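Long-range contacts in receptor-type adenylate cyclase gresag 4.1 (Trypanosoma brucei, PDB 1FX2), which catalyses, through the class III cyclase catalytic domain studied here, conversion of ATP to cyclic AMP and diphosphate: residues 81-86 / 217-222; 98-103 / 116-121; 127-132 / 222-227. All blocks are in the same frame, centred on the assembly; numbering follows the deposited sequence.

Contact 1 (81-86 / 217-222). With DTT (2,3-dihydroxy-1,4-dithiobutane), chain C.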
loop_
_atom_site.group_PDB
_atom_site.type_symbol
_atom_site.label_atom_id
_atom_site.label_comp_id
_atom_site.label_asym_id
_atom_site.label_seq_id
_atom_site.Cartn_x
_atom_site.Cartn_y
_atom_site.Cartn_z
ATOM N N LEU A 81 -6.715 20.712 4.827
ATOM C CA LEU A 81 -5.545 21.428 5.348
ATOM C C LEU A 81 -4.723 21.771 4.067
ATOM O O LEU A 81 -4.353 22.956 3.876
ATOM C CB LEU A 81 -4.744 20.502 6.269
ATOM C CG LEU A 81 -3.535 21.175 6.959
ATOM C CD1 LEU A 81 -3.071 20.302 8.156
ATOM C CD2 LEU A 81 -2.290 21.233 6.031
ATOM N N GLN A 82 -4.456 20.843 3.172
ATOM C CA GLN A 82 -3.663 21.172 2.004
ATOM C C GLN A 82 -4.329 22.234 1.151
ATOM O O GLN A 82 -3.654 23.169 0.681
ATOM C CB GLN A 82 -3.388 19.921 1.166
ATOM C CG GLN A 82 -2.563 18.799 1.935
ATOM C CD GLN A 82 -1.142 19.272 2.245
ATOM O OE1 GLN A 82 -0.670 20.268 1.658
ATOM N NE2 GLN A 82 -0.546 18.694 3.251
ATOM N N LEU A 83 -5.663 22.103 0.947
ATOM C CA LEU A 83 -6.399 23.066 0.138
ATOM C C LEU A 83 -6.482 24.460 0.793
ATOM O O LEU A 83 -6.165 25.445 0.112
ATOM C CB LEU A 83 -7.789 22.529 -0.176
ATOM C CG LEU A 83 -7.724 21.253 -1.032
ATOM C CD1 LEU A 83 -9.112 20.546 -0.944
ATOM C CD2 LEU A 83 -7.449 21.605 -2.505
ATOM N N CYS A 84 -6.822 24.608 2.062
ATOM C CA CYS A 84 -6.874 25.973 2.554
ATOM C C CYS A 84 -5.504 26.611 2.699
ATOM O O CYS A 84 -5.354 27.871 2.694
ATOM C CB CYS A 84 -7.666 26.118 3.821
ATOM S SG CYS A 84 -7.003 25.285 5.164
ATOM N N PHE A 85 -4.479 25.809 2.943
ATOM C CA PHE A 85 -3.167 26.450 2.933
ATOM C C PHE A 85 -2.830 26.948 1.537
ATOM O O PHE A 85 -2.239 28.059 1.372
ATOM C CB PHE A 85 -2.091 25.457 3.410
ATOM C CG PHE A 85 -1.924 25.431 4.901
ATOM C CD1 PHE A 85 -2.978 25.138 5.742
ATOM C CD2 PHE A 85 -0.648 25.696 5.460
ATOM C CE1 PHE A 85 -2.799 25.071 7.152
ATOM C CE2 PHE A 85 -0.483 25.652 6.859
ATOM C CZ PHE A 85 -1.583 25.321 7.697
ATOM N N LEU A 86 -3.201 26.223 0.481
ATOM C CA LEU A 86 -2.929 26.660 -0.886
ATOM C C LEU A 86 -3.713 27.953 -1.171
ATOM O O LEU A 86 -3.226 28.899 -1.822
ATOM C CB LEU A 86 -3.378 25.549 -1.857
ATOM C CG LEU A 86 -3.409 26.015 -3.334
ATOM C CD1 LEU A 86 -1.911 26.178 -3.879
ATOM C CD2 LEU A 86 -4.008 24.792 -4.138
ATOM N N ASN A 217 -4.412 12.137 -2.674
ATOM C CA ASN A 217 -4.238 13.214 -3.627
ATOM C C ASN A 217 -5.252 14.270 -3.186
ATOM O O ASN A 217 -6.446 13.999 -3.117
ATOM C CB ASN A 217 -4.478 12.650 -5.030
ATOM C CG ASN A 217 -3.405 11.632 -5.426
ATOM O OD1 ASN A 217 -3.678 10.451 -5.855
ATOM N ND2 ASN A 217 -2.193 12.008 -5.223
ATOM N N THR A 218 -4.771 15.472 -2.906
ATOM C CA THR A 218 -5.558 16.591 -2.329
ATOM C C THR A 218 -5.640 17.672 -3.420
ATOM O O THR A 218 -6.654 17.827 -4.113
ATOM C CB THR A 218 -4.936 17.123 -0.968
ATOM O OG1 THR A 218 -3.613 17.643 -1.148
ATOM C CG2 THR A 218 -4.804 15.956 0.028
ATOM N N VAL A 219 -4.586 18.485 -3.496
ATOM C CA VAL A 219 -4.468 19.487 -4.581
ATOM C C VAL A 219 -4.257 18.696 -5.870
ATOM O O VAL A 219 -3.281 17.961 -6.124
ATOM C CB VAL A 219 -3.338 20.350 -4.291
ATOM C CG1 VAL A 219 -3.103 21.317 -5.453
ATOM C CG2 VAL A 219 -3.651 21.100 -3.049
ATOM N N PRO A 220 -5.180 18.853 -6.794
ATOM C CA PRO A 220 -5.032 18.084 -8.030
ATOM C C PRO A 220 -3.730 18.389 -8.883
ATOM O O PRO A 220 -3.359 19.532 -8.992
ATOM C CB PRO A 220 -6.330 18.450 -8.811
ATOM C CG PRO A 220 -7.243 19.088 -7.746
ATOM C CD PRO A 220 -6.344 19.770 -6.801
ATOM N N SER A 221 -3.065 17.364 -9.405
ATOM C CA SER A 221 -1.831 17.416 -10.200
ATOM C C SER A 221 -0.523 17.778 -9.443
ATOM O O SER A 221 0.507 18.013 -10.039
ATOM C CB SER A 221 -1.916 18.376 -11.360
ATOM O OG SER A 221 -3.155 18.110 -12.004
ATOM N N ARG A 222 -0.625 17.849 -8.126
ATOM C CA ARG A 222 0.564 18.082 -7.383
ATOM C C ARG A 222 1.361 16.774 -7.347
ATOM O O ARG A 222 0.802 15.693 -6.974
ATOM C CB ARG A 222 0.096 18.484 -5.960
ATOM C CG ARG A 222 1.188 18.916 -5.082
ATOM C CD ARG A 222 0.626 19.300 -3.666
ATOM N NE ARG A 222 0.267 20.730 -3.542
ATOM C CZ ARG A 222 -0.129 21.232 -2.394
ATOM N NH1 ARG A 222 -0.245 20.479 -1.302
ATOM N NH2 ARG A 222 -0.335 22.571 -2.285
HETATM S S1 DTT C . 1.039 22.211 2.427
HETATM C C1 DTT C . -0.225 23.435 2.280
HETATM C C2 DTT C . -0.133 23.501 0.829
HETATM O O2 DTT C . 0.732 25.487 1.202
HETATM C C3 DTT C . 0.832 24.437 0.345
HETATM O O3 DTT C . -1.074 23.293 0.355
HETATM C C4 DTT C . 0.716 24.934 -0.958
HETATM S S4 DTT C . 2.431 25.011 -1.051
#

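Contact 2 (98-103 / 116-121)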
loop_
_atom_site.group_PDB
_atom_site.type_symbol
_atom_site.label_atom_id
_atom_site.label_comp_id
_atom_site.label_asym_id
_atom_site.label_seq_id
_atom_site.Cartn_x
_atom_site.Cartn_y
_atom_site.Cartn_z
ATOM N N SER A 98 12.057 30.384 -1.173
ATOM C CA SER A 98 12.978 29.512 -0.422
ATOM C C SER A 98 12.780 28.021 -0.773
ATOM O O SER A 98 13.772 27.345 -1.047
ATOM C CB SER A 98 12.768 29.624 1.092
ATOM O OG SER A 98 13.297 30.927 1.496
ATOM N N TYR A 99 11.551 27.534 -0.842
ATOM C CA TYR A 99 11.395 26.125 -1.172
ATOM C C TYR A 99 11.933 25.822 -2.535
ATOM O O TYR A 99 12.488 24.728 -2.695
ATOM C CB TYR A 99 9.906 25.755 -1.124
ATOM C CG TYR A 99 9.379 25.503 0.318
ATOM C CD1 TYR A 99 8.243 26.230 0.777
ATOM C CD2 TYR A 99 9.940 24.493 1.152
ATOM C CE1 TYR A 99 7.705 25.961 2.023
ATOM C CE2 TYR A 99 9.389 24.226 2.404
ATOM C CZ TYR A 99 8.262 24.973 2.796
ATOM O OH TYR A 99 7.667 24.710 4.029
ATOM N N ARG A 100 11.671 26.690 -3.513
ATOM C CA ARG A 100 12.190 26.459 -4.855
ATOM C C ARG A 100 13.726 26.436 -4.880
ATOM O O ARG A 100 14.274 25.542 -5.501
ATOM C CB ARG A 100 11.580 27.458 -5.819
ATOM C CG ARG A 100 10.108 27.161 -6.027
ATOM C CD ARG A 100 9.481 28.049 -7.056
ATOM N NE ARG A 100 9.303 29.396 -6.486
ATOM C CZ ARG A 100 8.357 30.250 -6.809
ATOM N NH1 ARG A 100 7.502 29.974 -7.797
ATOM N NH2 ARG A 100 8.299 31.389 -6.138
ATOM N N GLU A 101 14.355 27.385 -4.172
ATOM C CA GLU A 101 15.832 27.383 -4.134
ATOM C C GLU A 101 16.330 26.109 -3.503
ATOM O O GLU A 101 17.359 25.534 -3.930
ATOM C CB GLU A 101 16.308 28.623 -3.378
ATOM C CG GLU A 101 16.145 29.909 -4.096
ATOM C CD GLU A 101 16.172 31.162 -3.180
ATOM O OE1 GLU A 101 16.522 31.021 -1.974
ATOM O OE2 GLU A 101 15.837 32.300 -3.660
ATOM N N PHE A 102 15.690 25.664 -2.417
ATOM C CA PHE A 102 16.128 24.427 -1.785
ATOM C C PHE A 102 16.073 23.281 -2.804
ATOM O O PHE A 102 16.977 22.427 -2.848
ATOM C CB PHE A 102 15.280 23.988 -0.562
ATOM C CG PHE A 102 15.168 24.997 0.540
ATOM C CD1 PHE A 102 13.999 25.078 1.304
ATOM C CD2 PHE A 102 16.237 25.824 0.865
ATOM C CE1 PHE A 102 13.873 25.947 2.365
ATOM C CE2 PHE A 102 16.147 26.752 1.969
ATOM C CZ PHE A 102 14.944 26.786 2.693
ATOM N N GLU A 103 15.004 23.203 -3.617
ATOM C CA GLU A 103 14.967 22.093 -4.578
ATOM C C GLU A 103 16.104 22.147 -5.594
ATOM O O GLU A 103 16.706 21.130 -5.949
ATOM C CB GLU A 103 13.629 22.148 -5.359
ATOM C CG GLU A 103 12.372 21.949 -4.543
ATOM C CD GLU A 103 11.153 21.997 -5.424
ATOM O OE1 GLU A 103 11.294 22.008 -6.681
ATOM O OE2 GLU A 103 10.078 22.096 -4.822
ATOM N N PRO A 116 10.747 19.189 -8.223
ATOM C CA PRO A 116 9.370 19.016 -8.669
ATOM C C PRO A 116 8.718 20.373 -8.991
ATOM O O PRO A 116 7.831 20.417 -9.853
ATOM C CB PRO A 116 8.646 18.443 -7.396
ATOM C CG PRO A 116 9.784 17.728 -6.683
ATOM C CD PRO A 116 10.989 18.664 -6.861
ATOM N N THR A 117 9.075 21.467 -8.327
ATOM C CA THR A 117 8.364 22.707 -8.518
ATOM C C THR A 117 9.171 23.926 -8.926
ATOM O O THR A 117 8.615 24.891 -9.473
ATOM C CB THR A 117 7.590 23.169 -7.202
ATOM O OG1 THR A 117 8.512 23.771 -6.269
ATOM C CG2 THR A 117 6.907 21.967 -6.538
ATOM N N ALA A 118 10.502 23.838 -8.751
ATOM C CA ALA A 118 11.280 25.049 -8.943
ATOM C C ALA A 118 11.272 25.603 -10.307
ATOM O O ALA A 118 11.492 26.846 -10.437
ATOM C CB ALA A 118 12.771 24.760 -8.538
ATOM N N HIS A 119 10.998 24.751 -11.283
ATOM C CA HIS A 119 11.084 25.304 -12.659
ATOM C C HIS A 119 9.705 25.437 -13.306
ATOM O O HIS A 119 9.597 25.619 -14.522
ATOM C CB HIS A 119 12.032 24.459 -13.525
ATOM C CG HIS A 119 13.429 24.296 -12.964
ATOM N ND1 HIS A 119 14.158 25.314 -12.417
ATOM C CD2 HIS A 119 14.157 23.171 -12.840
ATOM C CE1 HIS A 119 15.313 24.819 -11.978
ATOM N NE2 HIS A 119 15.326 23.524 -12.223
ATOM N N MET A 120 8.646 25.309 -12.519
ATOM C CA MET A 120 7.319 25.526 -13.062
ATOM C C MET A 120 7.049 27.000 -13.419
ATOM O O MET A 120 7.281 27.890 -12.600
ATOM C CB MET A 120 6.257 25.130 -11.961
ATOM C CG MET A 120 6.022 23.662 -11.799
ATOM S SD MET A 120 4.992 23.324 -10.410
ATOM C CE MET A 120 4.636 21.679 -10.654
ATOM N N ASP A 121 6.474 27.214 -14.619
ATOM C CA ASP A 121 6.002 28.554 -14.978
ATOM C C ASP A 121 5.117 29.069 -13.838
ATOM O O ASP A 121 4.378 28.296 -13.240
ATOM C CB ASP A 121 5.181 28.433 -16.270
ATOM C CG ASP A 121 4.717 29.741 -16.730
ATOM O OD1 ASP A 121 5.383 30.415 -17.562
ATOM O OD2 ASP A 121 3.594 30.141 -16.333
HETATM O O HOH W 1 8.321 27.953 -10.013
#

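Contact 3 (127-132 / 222-227). With DTT (2,3-dihydroxy-1,4-dithiobutane), chain C.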
loop_
_atom_site.group_PDB
_atom_site.type_symbol
_atom_site.label_atom_id
_atom_site.label_comp_id
_atom_site.label_asym_id
_atom_site.label_seq_id
_atom_site.Cartn_x
_atom_site.Cartn_y
_atom_site.Cartn_z
ATOM N N ARG A 127 -1.135 27.490 -9.180
ATOM C CA ARG A 127 -2.359 26.708 -9.047
ATOM C C ARG A 127 -2.109 25.518 -8.207
ATOM O O ARG A 127 -3.065 24.859 -7.779
ATOM C CB ARG A 127 -2.819 26.139 -10.415
ATOM C CG ARG A 127 -3.325 27.171 -11.346
ATOM C CD ARG A 127 -3.499 26.467 -12.773
ATOM N NE ARG A 127 -3.458 27.486 -13.789
ATOM C CZ ARG A 127 -2.694 27.506 -14.874
ATOM N NH1 ARG A 127 -1.827 26.532 -15.211
ATOM N NH2 ARG A 127 -2.750 28.596 -15.588
ATOM N N LEU A 128 -0.805 25.232 -7.909
ATOM C CA LEU A 128 -0.456 23.987 -7.204
ATOM C C LEU A 128 0.248 24.212 -5.869
ATOM O O LEU A 128 0.159 23.293 -5.031
ATOM C CB LEU A 128 0.534 23.136 -8.074
ATOM C CG LEU A 128 -0.118 22.724 -9.392
ATOM C CD1 LEU A 128 0.962 22.056 -10.283
ATOM C CD2 LEU A 128 -1.230 21.709 -9.135
ATOM N N TRP A 129 0.913 25.353 -5.688
ATOM C CA TRP A 129 1.788 25.546 -4.520
ATOM C C TRP A 129 1.737 26.970 -4.106
ATOM O O TRP A 129 1.675 27.904 -4.926
ATOM C CB TRP A 129 3.276 25.189 -4.899
ATOM C CG TRP A 129 3.501 23.715 -5.239
ATOM C CD1 TRP A 129 3.576 23.172 -6.493
ATOM C CD2 TRP A 129 3.658 22.651 -4.306
ATOM N NE1 TRP A 129 3.691 21.801 -6.366
ATOM C CE2 TRP A 129 3.797 21.467 -5.025
ATOM C CE3 TRP A 129 3.740 22.620 -2.910
ATOM C CZ2 TRP A 129 4.077 20.218 -4.389
ATOM C CZ3 TRP A 129 3.982 21.380 -2.284
ATOM C CH2 TRP A 129 4.173 20.228 -3.020
ATOM N N ASN A 130 1.751 27.151 -2.782
ATOM C CA ASN A 130 1.711 28.508 -2.204
ATOM C C ASN A 130 1.917 28.426 -0.693
ATOM O O ASN A 130 1.117 27.785 0.020
ATOM C CB ASN A 130 0.270 29.106 -2.417
ATOM C CG ASN A 130 0.084 30.519 -1.825
ATOM O OD1 ASN A 130 0.981 31.355 -1.817
ATOM N ND2 ASN A 130 -1.137 30.757 -1.278
ATOM N N GLY A 131 2.933 29.130 -0.202
ATOM C CA GLY A 131 3.152 29.244 1.215
ATOM C C GLY A 131 3.772 28.060 1.911
ATOM O O GLY A 131 4.539 27.310 1.315
ATOM N N LEU A 132 3.527 27.952 3.232
ATOM C CA LEU A 132 4.144 26.850 4.009
ATOM C C LEU A 132 3.731 25.491 3.452
ATOM O O LEU A 132 2.537 25.278 3.167
ATOM C CB LEU A 132 3.627 26.982 5.477
ATOM C CG LEU A 132 4.062 28.243 6.182
ATOM C CD1 LEU A 132 3.349 28.210 7.561
ATOM C CD2 LEU A 132 5.604 28.371 6.365
ATOM N N ARG A 222 -0.625 17.849 -8.126
ATOM C CA ARG A 222 0.564 18.082 -7.383
ATOM C C ARG A 222 1.361 16.774 -7.347
ATOM O O ARG A 222 0.802 15.693 -6.974
ATOM C CB ARG A 222 0.096 18.484 -5.960
ATOM C CG ARG A 222 1.188 18.916 -5.082
ATOM C CD ARG A 222 0.626 19.300 -3.666
ATOM N NE ARG A 222 0.267 20.730 -3.542
ATOM C CZ ARG A 222 -0.129 21.232 -2.394
ATOM N NH1 ARG A 222 -0.245 20.479 -1.302
ATOM N NH2 ARG A 222 -0.335 22.571 -2.285
ATOM N N ASN A 223 2.652 16.843 -7.685
ATOM C CA ASN A 223 3.578 15.723 -7.670
ATOM C C ASN A 223 4.765 15.964 -6.755
ATOM O O ASN A 223 5.038 17.132 -6.348
ATOM C CB ASN A 223 4.011 15.412 -9.115
ATOM C CG ASN A 223 2.858 14.827 -9.900
ATOM O OD1 ASN A 223 2.193 13.863 -9.439
ATOM N ND2 ASN A 223 2.518 15.455 -10.993
ATOM N N PHE A 224 5.451 14.875 -6.379
ATOM C CA PHE A 224 6.462 14.941 -5.376
ATOM C C PHE A 224 7.685 14.123 -5.750
ATOM O O PHE A 224 7.669 13.228 -6.579
ATOM C CB PHE A 224 5.876 14.267 -4.067
ATOM C CG PHE A 224 4.582 14.836 -3.633
ATOM C CD1 PHE A 224 4.554 16.034 -2.916
ATOM C CD2 PHE A 224 3.368 14.257 -4.036
ATOM C CE1 PHE A 224 3.335 16.642 -2.599
ATOM C CE2 PHE A 224 2.199 14.865 -3.712
ATOM C CZ PHE A 224 2.177 16.065 -2.984
ATOM N N ALA A 225 8.743 14.469 -5.066
ATOM C CA ALA A 225 9.970 13.688 -5.143
ATOM C C ALA A 225 9.781 12.377 -4.363
ATOM O O ALA A 225 8.775 12.139 -3.734
ATOM C CB ALA A 225 11.033 14.491 -4.431
ATOM N N ALA A 226 10.834 11.576 -4.287
ATOM C CA ALA A 226 10.799 10.379 -3.520
ATOM C C ALA A 226 10.532 10.703 -2.060
ATOM O O ALA A 226 10.786 11.822 -1.513
ATOM C CB ALA A 226 12.184 9.675 -3.705
ATOM N N LEU A 227 10.077 9.671 -1.353
ATOM C CA LEU A 227 9.838 9.788 0.094
ATOM C C LEU A 227 11.162 10.133 0.803
ATOM O O LEU A 227 12.263 9.762 0.328
ATOM C CB LEU A 227 9.220 8.531 0.660
ATOM C CG LEU A 227 7.839 8.305 0.110
ATOM C CD1 LEU A 227 7.206 7.077 0.856
ATOM C CD2 LEU A 227 6.921 9.568 0.297
HETATM S S1 DTT C . 1.039 22.211 2.427
HETATM C C1 DTT C . -0.225 23.435 2.280
HETATM C C2 DTT C . -0.133 23.501 0.829
HETATM O O2 DTT C . 0.732 25.487 1.202
HETATM C C3 DTT C . 0.832 24.437 0.345
HETATM O O3 DTT C . -1.074 23.293 0.355
HETATM C C4 DTT C . 0.716 24.934 -0.958
HETATM S S4 DTT C . 2.431 25.011 -1.051
HETATM O O HOH W 2 4.382 19.298 -7.996
#

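Contact 1 (81-86 / 217-222)
Q82, L86 and R222 line part of the pocket that holds DTT, a molecule probably left from crystallisation, where helix 71-87 faces the loop after strand 211-216. R222 supplies the polar end of this wall. Its CG stands anti to the backbone N (chi1 -173°) and the chain then bends at chi3, which lays the guanidinium beside Q82 and L86. There NH2 points at DTT O3 at 2.8 Å, with a nearly straight N-H...O angle of 166°, while the bond from NH1 to the same oxygen is weak. DTT O3 in turn donates to the backbone Q82 O at 2.6 Å, so one hydroxyl would link helix and loop, although the DTT model is strained and its exact place doubtful.

R222 NH1 also reaches Q82 OE1, at the guanidinium edge, but OE1 is crowded in the model and its place is less sure; the amide and guanidinium planes stand 83° apart. Q82 NE2 is held by V134 O of the central sheet, and R222 NH1 has a further acceptor in G174 O.

The rest of the contact is mainly van der Waals packing. V219 CG2 lies 3.6 Å above the guanidinium plane, over its centre, and meets L83 CD2 at 3.9 Å. The other branch, V219 CG1, packs on L86 CD2 at 3.8 Å. T218 OG1 comes 3.3 Å from Q82 CB as the two side chains cross obliquely. A type II turn runs from V219 to R222, and R222, with residues 129-134 and G174, completes the DTT pocket of this class III cyclase domain.

Contact 2 (98-103 / 116-121)
R100 lies over A118 and T117, and its side chain can be followed atom by atom from helix 94-109 across the loop that leads to helix 122-128. CB is 4.0 Å from A118 CB. CG moves on to T117 OG1, at 3.8 Å, and CD continues over A118 CA. A bend at chi3 (-74°) then turns the head group. NE makes a weak bond to D96 O, NH2 forms a salt bridge with D97, and NH1 donates to water 1 at 3.1 Å. That water lies 2.8 Å from M120 O and also near T117 O. Y125 of the next helix adds a cation-pi contact to the guanidinium.

One turn further along, E103 holds the same loop with its carboxylate. OE1 takes two successive backbone amides: T117 N at 2.8 Å, on the syn side and 17° out of the carboxylate plane, and A118 N at 2.9 Å, from above the plane and 36° out of it. OE2 accepts from T117 OG1 at 2.7 Å. The buried carboxylate thus has three bonds from the loop, and the salt bridge from R133 NH1 to OE2 would offset its charge. A118 CB meanwhile rests 3.5 Å from R100 O, against the helix backbone.

The residues gripped by E103 open a type I turn, T117 to M120, directly ahead of the N-cap D121. A carboxylate on helix 94-109 thus holds the start of the turn that leads into helix 122-128, through two backbone amides and one hydroxyl.

Contact 3 (127-132 / 222-227)
R222 and W129 bury the greatest areas here, with L128 next. The arginine meets L128 O side-on with two nitrogens: NE at 3.0 Å and NH2 at 2.9 Å from that one oxygen. The carbonyl oxygen lies within 1° of the guanidinium plane, which two bonds to one atom should restrain from rotating. W129 packs flat on the same group, its six-membered ring centroid 4.2 Å from R222 CZ and the stacked planes 17° apart, a cation-pi contact over the ring face. Further back along the arginine, CD makes a CH-pi contact with this ring, while CG comes to 3.2 Å from W129 CZ2, a tight fit.

In the class III cyclase domain this joins segment 127-132 to the loop after strand 211-216. Y125 and R133 are further neighbours of the W129 ring.

F224 adds an apolar contact to the indole, its CE1 lying 3.7 Å from W129 CH2. At the indole edge, water 2 accepts from both W129 NE1 and N223 N, bridging the two segments. In the strained model of the bound DTT, O2 lies 2.6 Å from N130 O and 2.7 Å from L132 O.

How the contacts relate
The contacts are neighbours in the catalytic domain. Contact 3 is the middle member, its centre about 8 Å from that of contact 1 and 9 Å from that of contact 2; those of contacts 1 and 2 are about 17 Å apart. Contacts 1 and 3 share R222 and DTT, and their segments alternate along the sequence. Contact 2 closes before contact 3 opens and is nested within the loop spanned by contact 1. Contacts 1 and 3 bring helix 71-87 and segment 127-132 to the loop after strand 211-216, while contact 2 joins helix 94-109 to the loop before helix 122-128. The Q82 side chain lies about 10 Å from that of D19, a predicted magnesium ligand.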